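Long-range contact in fiber protein (Duck adenovirus 1, PDB 6ITX), which probably attaches the virus to host cells, its C-terminal head domain being the part that is expected to bind the receptor: residues 111-117 / 214-219. Sequence-based numbering, arbitrary orientation.
Sequences FASCPQN and GNFYKE
Ser-113, on strand 110-114, lies against Tyr-217 of the loop that joins strands 208-210 and 226-235, their CA atoms 5.0 Å apart. Ser-113 is the hub of the contact. Its OG stands anti to the backbone N (chi1 -180°) and donates a hydrogen bond to Gly-214 O at 3.0 Å, arriving from above the carbonyl plane. The same OG lies 3.0 Å from Tyr-217 N. The CB of Ser-113 sits over the centre of the Phe-216 ring, 3.6 Å from its centroid, a CH-pi contact. Phe-111 CE1 lies 3.8 Å from Phe-216 CE2, which sits at the edge of the Phe-111 ring. On the far side of Ser-113 along the chain, Pro-115 lies over one face of the Tyr-217 ring, its CD 4.0 Å from the centroid. Beyond it, Asn-117 ND2 reaches Asn-215 CB at 3.3 Å, while Asn-215 OD1 is hydrogen-bonded to Thr-213 OG1. Tyr-217 also packs on Tyr-264 and Val-266 of strand 262-271. The contact thus lays a loop of the fiber head along a strand and its following turn. Two CH-pi contacts and an apolar ring pair pack the loop there, and one serine hydroxyl ties down a loop carbonyl.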
# COMPACT_ATOMS: atom_id res chain seq x y z
N PHE A 111 -20.10 12.68 9.50
CA PHE A 111 -20.25 12.16 10.86
C PHE A 111 -19.23 11.07 11.14
O PHE A 111 -19.15 10.09 10.40
CB PHE A 111 -21.66 11.62 11.08
CG PHE A 111 -21.96 11.26 12.53
CD1 PHE A 111 -21.64 10.01 13.04
CD2 PHE A 111 -22.61 12.16 13.36
CE1 PHE A 111 -21.92 9.68 14.37
CE2 PHE A 111 -22.90 11.84 14.69
CZ PHE A 111 -22.56 10.60 15.20
N ALA A 112 -18.47 11.24 12.22
CA ALA A 112 -17.49 10.25 12.67
C ALA A 112 -17.87 9.79 14.06
O ALA A 112 -18.07 10.62 14.96
CB ALA A 112 -16.07 10.83 12.70
N SER A 113 -17.94 8.48 14.26
CA SER A 113 -18.19 7.94 15.58
C SER A 113 -16.86 7.68 16.30
O SER A 113 -15.88 7.27 15.68
CB SER A 113 -19.03 6.66 15.49
OG SER A 113 -19.29 6.13 16.78
N CYS A 114 -16.84 7.96 17.59
CA CYS A 114 -15.62 7.96 18.39
C CYS A 114 -15.76 7.04 19.60
O CYS A 114 -16.87 6.62 19.97
CB CYS A 114 -15.29 9.39 18.85
SG CYS A 114 -15.08 10.61 17.48
N PRO A 115 -14.65 6.70 20.26
CA PRO A 115 -14.72 5.79 21.41
C PRO A 115 -15.68 6.27 22.49
O PRO A 115 -15.94 7.47 22.65
CB PRO A 115 -13.28 5.79 21.93
CG PRO A 115 -12.48 6.08 20.75
CD PRO A 115 -13.26 7.04 19.91
N GLN A 116 -16.20 5.32 23.26
CA GLN A 116 -17.00 5.61 24.45
C GLN A 116 -18.18 6.53 24.14
O GLN A 116 -18.46 7.49 24.87
CB GLN A 116 -16.14 6.19 25.57
CG GLN A 116 -14.73 5.64 25.65
CD GLN A 116 -13.92 6.26 26.78
OE1 GLN A 116 -14.01 5.82 27.93
NE2 GLN A 116 -13.15 7.31 26.47
N ASN A 117 -18.86 6.23 23.03
CA ASN A 117 -20.15 6.84 22.70
C ASN A 117 -20.03 8.36 22.53
O ASN A 117 -20.94 9.12 22.86
CB ASN A 117 -21.20 6.47 23.76
CG ASN A 117 -22.61 6.93 23.39
OD1 ASN A 117 -23.42 7.22 24.29
ND2 ASN A 117 -22.91 7.02 22.08
N GLY A 214 -25.46 6.44 16.97
CA GLY A 214 -24.25 7.24 16.95
C GLY A 214 -23.05 6.63 17.64
O GLY A 214 -21.98 7.25 17.64
N ASN A 215 -23.18 5.46 18.26
CA ASN A 215 -22.03 4.78 18.82
C ASN A 215 -21.65 3.57 17.96
O ASN A 215 -21.21 2.55 18.48
CB ASN A 215 -22.29 4.38 20.28
CG ASN A 215 -23.48 3.44 20.44
OD1 ASN A 215 -24.30 3.28 19.53
ND2 ASN A 215 -23.57 2.81 21.61
N PHE A 216 -21.78 3.69 16.66
CA PHE A 216 -21.35 2.57 15.83
C PHE A 216 -19.84 2.42 15.77
O PHE A 216 -19.32 1.63 14.96
CB PHE A 216 -21.90 2.71 14.41
CG PHE A 216 -21.36 3.90 13.65
CD1 PHE A 216 -20.15 3.82 12.98
CD2 PHE A 216 -22.08 5.08 13.58
CE1 PHE A 216 -19.65 4.91 12.27
CE2 PHE A 216 -21.60 6.17 12.86
CZ PHE A 216 -20.38 6.08 12.20
N TYR A 217 -19.10 3.18 16.56
CA TYR A 217 -17.65 3.10 16.49
C TYR A 217 -17.19 1.70 16.86
O TYR A 217 -17.65 1.12 17.85
CB TYR A 217 -17.05 4.14 17.44
CG TYR A 217 -15.57 3.95 17.61
CD1 TYR A 217 -14.69 4.48 16.68
CD2 TYR A 217 -15.04 3.23 18.68
CE1 TYR A 217 -13.34 4.31 16.81
CE2 TYR A 217 -13.68 3.05 18.81
CZ TYR A 217 -12.84 3.59 17.87
OH TYR A 217 -11.50 3.42 18.00
N LYS A 218 -16.30 1.14 16.04
CA LYS A 218 -15.67 -0.16 16.29
C LYS A 218 -14.16 0.04 16.31
O LYS A 218 -13.59 0.54 15.34
CB LYS A 218 -16.06 -1.18 15.20
CG LYS A 218 -17.53 -1.65 15.24
CD LYS A 218 -17.80 -2.65 16.37
CE LYS A 218 -19.19 -3.27 16.25
NZ LYS A 218 -19.27 -4.66 16.83
N GLU A 219 -13.53 -0.31 17.44
CA GLU A 219 -12.07 -0.28 17.51
C GLU A 219 -11.51 -1.31 16.54
O GLU A 219 -12.14 -2.33 16.25
CB GLU A 219 -11.60 -0.57 18.96
CG GLU A 219 -10.15 -0.07 19.31
CD GLU A 219 -9.99 1.47 19.25
OE1 GLU A 219 -9.15 1.96 18.43
OE2 GLU A 219 -10.70 2.21 20.02